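Local atomic coordinates of shikimate dehydrogenase (NADP(+)) (Thermus thermophilus, PDB entry 2D5C), a protein that catalyses the reversible NADPH-linked reduction of 3-dehydroshikimate to shikimate, the fourth step of the chorismate pathway that leads to the aromatic amino acids. Residues D100-L105 with A130-L135; P118-A124 with L140-N146; S16-H20 with S32-W36. All blocks are in the same frame, centred on the assembly; numbering follows the deposited sequence.

Interaction 1 (D100-L105 with A130-L135). With SKM ((3R,4S,5R)-3,4,5-trihydroxycyclohex-1-ene-1-carboxylic acid), chain E.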
loop_
_atom_site.group_PDB
_atom_site.type_symbol
_atom_site.label_atom_id
_atom_site.label_comp_id
_atom_site.label_asym_id
_atom_site.label_seq_id
_atom_site.Cartn_x
_atom_site.Cartn_y
_atom_site.Cartn_z
ATOM N N ASP A 100 7.478 -0.311 14.411
ATOM C CA ASP A 100 8.011 -0.240 15.782
ATOM C C ASP A 100 9.500 0.059 15.728
ATOM O O ASP A 100 10.011 0.858 16.518
ATOM C CB ASP A 100 7.824 -1.560 16.552
ATOM C CG ASP A 100 6.389 -1.816 16.967
ATOM O OD1 ASP A 100 5.724 -0.895 17.499
ATOM O OD2 ASP A 100 5.921 -2.959 16.782
ATOM N N ALA A 101 10.217 -0.576 14.799
ATOM C CA ALA A 101 11.663 -0.348 14.702
ATOM C C ALA A 101 12.040 1.096 14.339
ATOM O O ALA A 101 12.757 1.756 15.085
ATOM C CB ALA A 101 12.298 -1.342 13.705
ATOM N N PRO A 102 11.571 1.609 13.187
ATOM C CA PRO A 102 11.929 2.989 12.843
ATOM C C PRO A 102 11.345 3.999 13.839
ATOM O O PRO A 102 11.952 5.035 14.110
ATOM C CB PRO A 102 11.358 3.151 11.433
ATOM C CG PRO A 102 10.198 2.188 11.423
ATOM C CD PRO A 102 10.782 0.989 12.112
ATOM N N GLY A 103 10.181 3.676 14.387
ATOM C CA GLY A 103 9.544 4.560 15.354
ATOM C C GLY A 103 10.407 4.709 16.593
ATOM O O GLY A 103 10.535 5.792 17.172
ATOM N N PHE A 104 11.022 3.609 17.009
ATOM C CA PHE A 104 11.881 3.642 18.189
ATOM C C PHE A 104 13.067 4.612 18.008
ATOM O O PHE A 104 13.358 5.425 18.883
ATOM C CB PHE A 104 12.383 2.228 18.488
ATOM C CG PHE A 104 13.282 2.155 19.676
ATOM C CD1 PHE A 104 12.755 2.176 20.959
ATOM C CD2 PHE A 104 14.656 2.083 19.510
ATOM C CE1 PHE A 104 13.596 2.128 22.067
ATOM C CE2 PHE A 104 15.500 2.036 20.607
ATOM C CZ PHE A 104 14.963 2.058 21.888
ATOM N N LEU A 105 13.751 4.536 16.869
ATOM C CA LEU A 105 14.878 5.422 16.613
ATOM C C LEU A 105 14.432 6.891 16.555
ATOM O O LEU A 105 15.127 7.769 17.063
ATOM C CB LEU A 105 15.586 5.032 15.302
ATOM C CG LEU A 105 16.311 3.682 15.292
ATOM C CD1 LEU A 105 17.016 3.453 13.946
ATOM C CD2 LEU A 105 17.328 3.661 16.421
ATOM N N ALA A 130 12.186 -5.912 17.498
ATOM C CA ALA A 130 12.099 -4.704 16.688
ATOM C C ALA A 130 13.097 -3.670 17.211
ATOM O O ALA A 130 13.790 -3.010 16.435
ATOM C CB ALA A 130 10.667 -4.142 16.718
ATOM N N VAL A 131 13.174 -3.531 18.529
ATOM C CA VAL A 131 14.108 -2.580 19.134
ATOM C C VAL A 131 15.555 -2.985 18.842
ATOM O O VAL A 131 16.384 -2.145 18.477
ATOM C CB VAL A 131 13.878 -2.484 20.667
ATOM C CG1 VAL A 131 14.990 -1.672 21.326
ATOM C CG2 VAL A 131 12.532 -1.813 20.924
ATOM N N ALA A 132 15.862 -4.270 19.002
ATOM C CA ALA A 132 17.204 -4.758 18.725
ATOM C C ALA A 132 17.558 -4.499 17.256
ATOM O O ALA A 132 18.680 -4.094 16.939
ATOM C CB ALA A 132 17.299 -6.270 19.045
ATOM N N PHE A 133 16.602 -4.735 16.359
ATOM C CA PHE A 133 16.814 -4.508 14.932
ATOM C C PHE A 133 17.117 -3.037 14.651
ATOM O O PHE A 133 18.036 -2.705 13.897
ATOM C CB PHE A 133 15.572 -4.935 14.144
ATOM C CG PHE A 133 15.708 -4.771 12.648
ATOM C CD1 PHE A 133 15.465 -3.542 12.041
ATOM C CD2 PHE A 133 16.088 -5.847 11.854
ATOM C CE1 PHE A 133 15.602 -3.393 10.663
ATOM C CE2 PHE A 133 16.226 -5.702 10.473
ATOM C CZ PHE A 133 15.980 -4.469 9.887
ATOM N N ALA A 134 16.350 -2.154 15.274
ATOM C CA ALA A 134 16.542 -0.726 15.093
ATOM C C ALA A 134 17.892 -0.255 15.629
ATOM O O ALA A 134 18.595 0.521 14.963
ATOM C CB ALA A 134 15.413 0.032 15.778
ATOM N N LEU A 135 18.268 -0.709 16.826
ATOM C CA LEU A 135 19.542 -0.296 17.406
ATOM C C LEU A 135 20.701 -0.844 16.590
ATOM O O LEU A 135 21.755 -0.219 16.513
ATOM C CB LEU A 135 19.666 -0.777 18.849
ATOM C CG LEU A 135 18.674 -0.144 19.818
ATOM C CD1 LEU A 135 18.821 -0.796 21.176
ATOM C CD2 LEU A 135 18.938 1.353 19.910
HETATM O O12 SKM E . 3.064 -1.602 17.426
HETATM C C8 SKM E . 2.054 -0.916 18.181
HETATM C C6 SKM E . 0.669 -1.135 17.513
HETATM O O7 SKM E . 0.714 -0.637 16.177
HETATM C C5 SKM E . -0.453 -0.404 18.294
HETATM C C4 SKM E . -0.273 -0.474 19.811
HETATM C C1 SKM E . -1.397 -0.005 20.662
HETATM O O2 SKM E . -2.525 0.451 20.083
HETATM O O3 SKM E . -1.312 -0.032 21.882
HETATM C C10 SKM E . 0.835 -0.929 20.404
HETATM C C9 SKM E . 2.043 -1.443 19.648
HETATM O O11 SKM E . 1.999 -2.879 19.641
#
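Phe104, Ala134 and Ala101 bury the most surface where the first turns of helix 100-110 cross helix 126-137. The Phe104 ring receives Val131 CG1 over one face, a CH-pi contact with the methyl 3.9 Å from the ring centroid and 18° off its normal, while Leu135 CD2 meets the ring edge, 3.6 Å from Phe104 CE2. Ala134 sits at the crossing: its CB comes within 3.2 Å of Ala101 O and 4.0 Å of Ala101 CB, and Leu105 CG packs on it at 3.8 Å. Ala101 in turn lays its CB 3.5 Å from Ala130 O and 4.2 Å from Phe133 CD1. With alanines at these points the axes approach to 8.0 Å, at a crossing angle of -58°, and no hydrogen bond joins the two segments. Helix 126-137 is the first crossover helix of the NADP-binding Rossmann fold, so the packing joins that domain to the helix whose first residue, Asp100, reaches the substrate. Asp100, whose CB lies 3.8 Å from Ala130 CB, accepts a hydrogen bond at OD1 from shikimate O12 (2.8 Å), and its OD2 forms a salt bridge with Lys64, the proton acceptor of the reaction. Met231 of helix 229-244 and Val176 of strand 174-177 also touch Phe104, and Ile81 of helix 76-81 touches Ala101.

Interaction 2 (P118-A124 with L140-N146)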
loop_
_atom_site.group_PDB
_atom_site.type_symbol
_atom_site.label_atom_id
_atom_site.label_comp_id
_atom_site.label_asym_id
_atom_site.label_seq_id
_atom_site.Cartn_x
_atom_site.Cartn_y
_atom_site.Cartn_z
ATOM N N PRO A 118 27.108 0.099 25.133
ATOM C CA PRO A 118 26.280 -1.059 24.775
ATOM C C PRO A 118 24.826 -0.795 25.140
ATOM O O PRO A 118 24.540 -0.213 26.186
ATOM C CB PRO A 118 26.866 -2.181 25.632
ATOM C CG PRO A 118 28.275 -1.756 25.852
ATOM C CD PRO A 118 28.138 -0.286 26.107
ATOM N N ALA A 119 23.917 -1.224 24.272
ATOM C CA ALA A 119 22.485 -1.055 24.499
ATOM C C ALA A 119 21.928 -2.436 24.824
ATOM O O ALA A 119 22.066 -3.359 24.027
ATOM C CB ALA A 119 21.827 -0.511 23.237
ATOM N N LEU A 120 21.306 -2.581 25.995
ATOM C CA LEU A 120 20.734 -3.871 26.395
ATOM C C LEU A 120 19.217 -3.853 26.268
ATOM O O LEU A 120 18.536 -3.021 26.866
ATOM C CB LEU A 120 21.118 -4.210 27.841
ATOM C CG LEU A 120 20.418 -5.428 28.476
ATOM C CD1 LEU A 120 20.694 -6.707 27.680
ATOM C CD2 LEU A 120 20.891 -5.576 29.909
ATOM N N VAL A 121 18.696 -4.776 25.473
ATOM C CA VAL A 121 17.264 -4.896 25.263
ATOM C C VAL A 121 16.775 -6.065 26.123
ATOM O O VAL A 121 17.267 -7.186 25.996
ATOM C CB VAL A 121 16.946 -5.179 23.782
ATOM C CG1 VAL A 121 15.416 -5.232 23.570
ATOM C CG2 VAL A 121 17.586 -4.087 22.898
ATOM N N LEU A 122 15.861 -5.778 27.040
ATOM C CA LEU A 122 15.308 -6.817 27.888
ATOM C C LEU A 122 14.038 -7.313 27.213
ATOM O O LEU A 122 13.113 -6.534 26.986
ATOM C CB LEU A 122 14.973 -6.263 29.270
ATOM C CG LEU A 122 16.116 -5.571 30.017
ATOM C CD1 LEU A 122 15.553 -5.132 31.376
ATOM C CD2 LEU A 122 17.329 -6.492 30.193
ATOM N N GLY A 123 14.004 -8.605 26.889
ATOM C CA GLY A 123 12.838 -9.167 26.237
ATOM C C GLY A 123 13.147 -9.412 24.776
ATOM O O GLY A 123 13.543 -8.487 24.070
ATOM N N ALA A 124 12.996 -10.654 24.321
ATOM C CA ALA A 124 13.285 -10.958 22.925
ATOM C C ALA A 124 12.055 -11.396 22.136
ATOM O O ALA A 124 12.147 -12.243 21.243
ATOM C CB ALA A 124 14.400 -12.010 22.821
ATOM N N LEU A 140 24.789 0.560 16.708
ATOM C CA LEU A 140 25.264 0.411 18.080
ATOM C C LEU A 140 25.570 -1.028 18.419
ATOM O O LEU A 140 25.135 -1.946 17.719
ATOM C CB LEU A 140 24.224 0.896 19.087
ATOM C CG LEU A 140 23.691 2.317 19.020
ATOM C CD1 LEU A 140 22.905 2.600 20.284
ATOM C CD2 LEU A 140 24.840 3.324 18.866
ATOM N N GLU A 141 26.347 -1.200 19.482
ATOM C CA GLU A 141 26.673 -2.514 20.011
ATOM C C GLU A 141 25.423 -2.886 20.816
ATOM O O GLU A 141 25.065 -2.175 21.748
ATOM C CB GLU A 141 27.863 -2.419 20.956
ATOM C CG GLU A 141 28.217 -3.725 21.654
ATOM C CD GLU A 141 29.455 -3.611 22.533
ATOM O OE1 GLU A 141 29.904 -4.649 23.068
ATOM O OE2 GLU A 141 29.977 -2.485 22.699
ATOM N N VAL A 142 24.777 -3.992 20.462
ATOM C CA VAL A 142 23.548 -4.400 21.141
ATOM C C VAL A 142 23.684 -5.718 21.906
ATOM O O VAL A 142 24.282 -6.676 21.407
ATOM C CB VAL A 142 22.386 -4.544 20.113
ATOM C CG1 VAL A 142 21.058 -4.769 20.825
ATOM C CG2 VAL A 142 22.306 -3.299 19.247
ATOM N N TRP A 143 23.137 -5.742 23.122
ATOM C CA TRP A 143 23.126 -6.943 23.950
ATOM C C TRP A 143 21.653 -7.269 24.142
ATOM O O TRP A 143 20.808 -6.367 24.137
ATOM C CB TRP A 143 23.738 -6.707 25.323
ATOM C CG TRP A 143 25.170 -6.333 25.315
ATOM C CD1 TRP A 143 26.057 -6.462 24.283
ATOM C CD2 TRP A 143 25.901 -5.777 26.408
ATOM N NE1 TRP A 143 27.301 -6.015 24.671
ATOM C CE2 TRP A 143 27.232 -5.590 25.973
ATOM C CE3 TRP A 143 25.559 -5.420 27.716
ATOM C CZ2 TRP A 143 28.222 -5.059 26.803
ATOM C CZ3 TRP A 143 26.546 -4.891 28.545
ATOM C CH2 TRP A 143 27.863 -4.716 28.081
ATOM N N VAL A 144 21.340 -8.554 24.307
ATOM C CA VAL A 144 19.957 -8.960 24.504
ATOM C C VAL A 144 19.835 -10.001 25.617
ATOM O O VAL A 144 20.728 -10.813 25.836
ATOM C CB VAL A 144 19.352 -9.571 23.202
ATOM C CG1 VAL A 144 19.387 -8.542 22.070
ATOM C CG2 VAL A 144 20.157 -10.809 22.793
ATOM N N TRP A 145 18.716 -9.954 26.314
ATOM C CA TRP A 145 18.438 -10.901 27.388
ATOM C C TRP A 145 16.954 -11.237 27.309
ATOM O O TRP A 145 16.149 -10.429 26.843
ATOM C CB TRP A 145 18.755 -10.274 28.747
ATOM C CG TRP A 145 18.335 -11.119 29.900
ATOM C CD1 TRP A 145 19.063 -12.108 30.509
ATOM C CD2 TRP A 145 17.065 -11.086 30.562
ATOM N NE1 TRP A 145 18.316 -12.691 31.509
ATOM C CE2 TRP A 145 17.088 -12.083 31.560
ATOM C CE3 TRP A 145 15.906 -10.311 30.405
ATOM C CZ2 TRP A 145 15.997 -12.327 32.401
ATOM C CZ3 TRP A 145 14.819 -10.552 31.239
ATOM C CH2 TRP A 145 14.875 -11.556 32.228
ATOM N N ASN A 146 16.601 -12.435 27.762
ATOM C CA ASN A 146 15.214 -12.881 27.774
ATOM C C ASN A 146 15.070 -13.879 28.922
ATOM O O ASN A 146 16.016 -14.606 29.217
ATOM C CB ASN A 146 14.868 -13.565 26.455
ATOM C CG ASN A 146 13.378 -13.783 26.291
ATOM O OD1 ASN A 146 12.606 -12.830 26.255
ATOM N ND2 ASN A 146 12.967 -15.043 26.197
#
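This is a parallel beta pairing between the first two strands of the NADP-binding Rossmann domain, 119-122 and 142-145, joined by the crossover helix 126-137. Five backbone hydrogen bonds build the ladder: Ala119 N to Glu141 O (2.9 Å), Trp143 N to Ala119 O (2.8 Å), Val121 N to Trp143 O (3.0 Å), Trp145 N to Val121 O (3.1 Å) and Gly123 N to Trp145 O (2.8 Å). Beyond the strand end, Ala124 N donates to Asn146 OD1 (2.9 Å), tying the start of the glycine-rich turn to the loop after the second strand; Gly123, Ala124 and Asn146 all belong to the NADP(+) site. Gly123 has phi/psi of 106/123, where a CB would jam against the preceding carbonyl. At the other end, Pro118, preceded by a cis peptide, lays CB over the six-membered ring of Trp143, 3.5 Å from its centroid. Leu120 and Leu122 share one sheet face with Trp143 and Trp145, and Leu120 CD1 reaches Trp143 CB at 3.8 Å. On the other face, Ala119, Val121 and Val142 pack against helix 126-137 and Val144 meets Leu155 of helix 149-159, while strand 174-177 hydrogen-bonds to the far edge of strand 119-122.

Interaction 3 (S16-H20 with S32-W36). With SKM ((3R,4S,5R)-3,4,5-trihydroxycyclohex-1-ene-1-carboxylic acid), chain E.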
loop_
_atom_site.group_PDB
_atom_site.type_symbol
_atom_site.label_atom_id
_atom_site.label_comp_id
_atom_site.label_asym_id
_atom_site.label_seq_id
_atom_site.Cartn_x
_atom_site.Cartn_y
_atom_site.Cartn_z
ATOM N N SER A 16 -4.232 4.095 20.586
ATOM C CA SER A 16 -4.151 4.353 19.153
ATOM C C SER A 16 -5.380 5.061 18.606
ATOM O O SER A 16 -5.259 5.976 17.791
ATOM C CB SER A 16 -3.917 3.050 18.391
ATOM O OG SER A 16 -2.591 2.619 18.616
ATOM N N PRO A 17 -6.582 4.652 19.040
ATOM C CA PRO A 17 -7.762 5.339 18.512
ATOM C C PRO A 17 -7.668 6.847 18.726
ATOM O O PRO A 17 -7.985 7.625 17.828
ATOM C CB PRO A 17 -8.905 4.700 19.290
ATOM C CG PRO A 17 -8.418 3.292 19.483
ATOM C CD PRO A 17 -6.973 3.505 19.880
ATOM N N ALA A 18 -7.226 7.257 19.912
ATOM C CA ALA A 18 -7.089 8.681 20.226
ATOM C C ALA A 18 -6.009 9.356 19.380
ATOM O O ALA A 18 -6.183 10.476 18.898
ATOM C CB ALA A 18 -6.779 8.862 21.715
ATOM N N MET A 19 -4.885 8.678 19.190
ATOM C CA MET A 19 -3.804 9.260 18.400
ATOM C C MET A 19 -4.189 9.470 16.944
ATOM O O MET A 19 -3.894 10.504 16.355
ATOM C CB MET A 19 -2.567 8.360 18.406
ATOM C CG MET A 19 -1.828 8.270 19.719
ATOM S SD MET A 19 -0.206 7.527 19.427
ATOM C CE MET A 19 -0.653 5.837 18.983
ATOM N N HIS A 20 -4.826 8.464 16.361
ATOM C CA HIS A 20 -5.125 8.599 14.937
ATOM C C HIS A 20 -6.383 9.441 14.690
ATOM O O HIS A 20 -6.575 10.021 13.629
ATOM C CB HIS A 20 -5.314 7.197 14.354
ATOM C CG HIS A 20 -3.976 6.515 14.241
ATOM N ND1 HIS A 20 -3.440 5.756 15.228
ATOM C CD2 HIS A 20 -3.086 6.532 13.161
ATOM C CE1 HIS A 20 -2.255 5.325 14.753
ATOM N NE2 HIS A 20 -2.016 5.775 13.518
ATOM N N SER A 32 -12.121 6.771 10.416
ATOM C CA SER A 32 -12.251 6.285 11.774
ATOM C C SER A 32 -11.135 5.302 12.065
ATOM O O SER A 32 -10.533 4.747 11.151
ATOM C CB SER A 32 -13.602 5.597 11.962
ATOM O OG SER A 32 -13.767 4.550 11.019
ATOM N N TYR A 33 -10.875 5.105 13.351
ATOM C CA TYR A 33 -9.849 4.192 13.834
ATOM C C TYR A 33 -10.425 3.614 15.123
ATOM O O TYR A 33 -10.491 4.302 16.146
ATOM C CB TYR A 33 -8.548 4.954 14.128
ATOM C CG TYR A 33 -7.378 4.059 14.486
ATOM C CD1 TYR A 33 -7.396 3.284 15.646
ATOM C CD2 TYR A 33 -6.268 3.955 13.637
ATOM C CE1 TYR A 33 -6.341 2.418 15.957
ATOM C CE2 TYR A 33 -5.206 3.093 13.935
ATOM C CZ TYR A 33 -5.252 2.328 15.095
ATOM O OH TYR A 33 -4.222 1.460 15.401
ATOM N N GLU A 34 -10.845 2.354 15.059
ATOM C CA GLU A 34 -11.448 1.657 16.191
ATOM C C GLU A 34 -10.553 0.562 16.774
ATOM O O GLU A 34 -9.593 0.114 16.140
ATOM C CB GLU A 34 -12.763 1.011 15.749
ATOM C CG GLU A 34 -12.570 0.015 14.603
ATOM C CD GLU A 34 -13.748 -0.920 14.397
ATOM O OE1 GLU A 34 -14.094 -1.665 15.339
ATOM O OE2 GLU A 34 -14.322 -0.915 13.289
ATOM N N ALA A 35 -10.883 0.139 17.990
ATOM C CA ALA A 35 -10.168 -0.935 18.665
ATOM C C ALA A 35 -11.059 -2.161 18.491
ATOM O O ALA A 35 -12.220 -2.142 18.894
ATOM C CB ALA A 35 -9.996 -0.612 20.141
ATOM N N TRP A 36 -10.529 -3.217 17.882
ATOM C CA TRP A 36 -11.308 -4.427 17.640
ATOM C C TRP A 36 -10.665 -5.625 18.323
ATOM O O TRP A 36 -9.658 -6.150 17.848
ATOM C CB TRP A 36 -11.405 -4.679 16.132
ATOM C CG TRP A 36 -12.434 -5.686 15.706
ATOM C CD1 TRP A 36 -13.143 -6.537 16.506
ATOM C CD2 TRP A 36 -12.853 -5.959 14.364
ATOM N NE1 TRP A 36 -13.975 -7.321 15.745
ATOM C CE2 TRP A 36 -13.816 -6.988 14.428
ATOM C CE3 TRP A 36 -12.505 -5.434 13.113
ATOM C CZ2 TRP A 36 -14.437 -7.503 13.287
ATOM C CZ3 TRP A 36 -13.124 -5.948 11.978
ATOM C CH2 TRP A 36 -14.079 -6.972 12.075
HETATM O O12 SKM E . 3.064 -1.602 17.426
HETATM C C8 SKM E . 2.054 -0.916 18.181
HETATM C C6 SKM E . 0.669 -1.135 17.513
HETATM O O7 SKM E . 0.714 -0.637 16.177
HETATM C C5 SKM E . -0.453 -0.404 18.294
HETATM C C4 SKM E . -0.273 -0.474 19.811
HETATM C C1 SKM E . -1.397 -0.005 20.662
HETATM O O2 SKM E . -2.525 0.451 20.083
HETATM O O3 SKM E . -1.312 -0.032 21.882
HETATM C C10 SKM E . 0.835 -0.929 20.404
HETATM C C9 SKM E . 2.043 -1.443 19.648
HETATM O O11 SKM E . 1.999 -2.879 19.641
HETATM O O HOH W 1 -10.557 6.979 16.808
#
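The first turn of helix 16-26 runs almost exactly antiparallel to strand 32-36, at 176°, with the axes 7.4 Å apart and Pro17 CA nearest Tyr33 CA at 5.2 Å. No direct hydrogen bond crosses between them, but one water donates to both Pro17 O and Tyr33 O, at 2.8 Å each. Tyr33 buries the largest area of any residue here, 113 Å². Its ring makes an offset stack with His20, centroids 4.4 Å apart and planes at 8°; His20 ND1 also donates to Ser16 O at 3.2 Å. Pro17 CG packs on Tyr33 CD1 (4.0 Å) and Ala35 CB (4.3 Å). Ser16 CB touches Tyr33 OH at 3.4 Å, and the Tyr33 hydroxyl is hydrogen-bonded to Asn58 OD1. Ser16 OG donates to shikimate O2, a carboxylate oxygen, at 2.6 Å, so the helix start forms part of the substrate pocket. The contact lies within the beta-alpha-beta unit 2-8, 16-26, 31-37 of the substrate-binding domain: strand 2-8 hydrogen-bonds to 31-37, and helices 229-244 and 250-260 adjoin His20.

How the interactions relate
From the N terminus, interaction 3 closes first, a short loop of 11 residues within the substrate-binding domain. Interactions 1 and 2 follow in series with it, spanning 24 and 15 residues between their segments, the latter mostly crossover helix 126-137. These two cross: the chain passes through 100-105, 118-124, 130-135 and 140-146 in turn. They also touch, as Leu135 CD1 packs 3.7 Å from Ala119 CB and Val131 CG1 lies 3.9 Å from Val121 CG2, so helix 126-137 packs on both helix 100-110 and the Rossmann strands. Interactions 1 and 3 stand 22 Å apart between centres yet meet the same shikimate through Asp100 and Ser16. Interaction 2, about 31 Å from interaction 3 between centres, shapes part of the NADP(+) site.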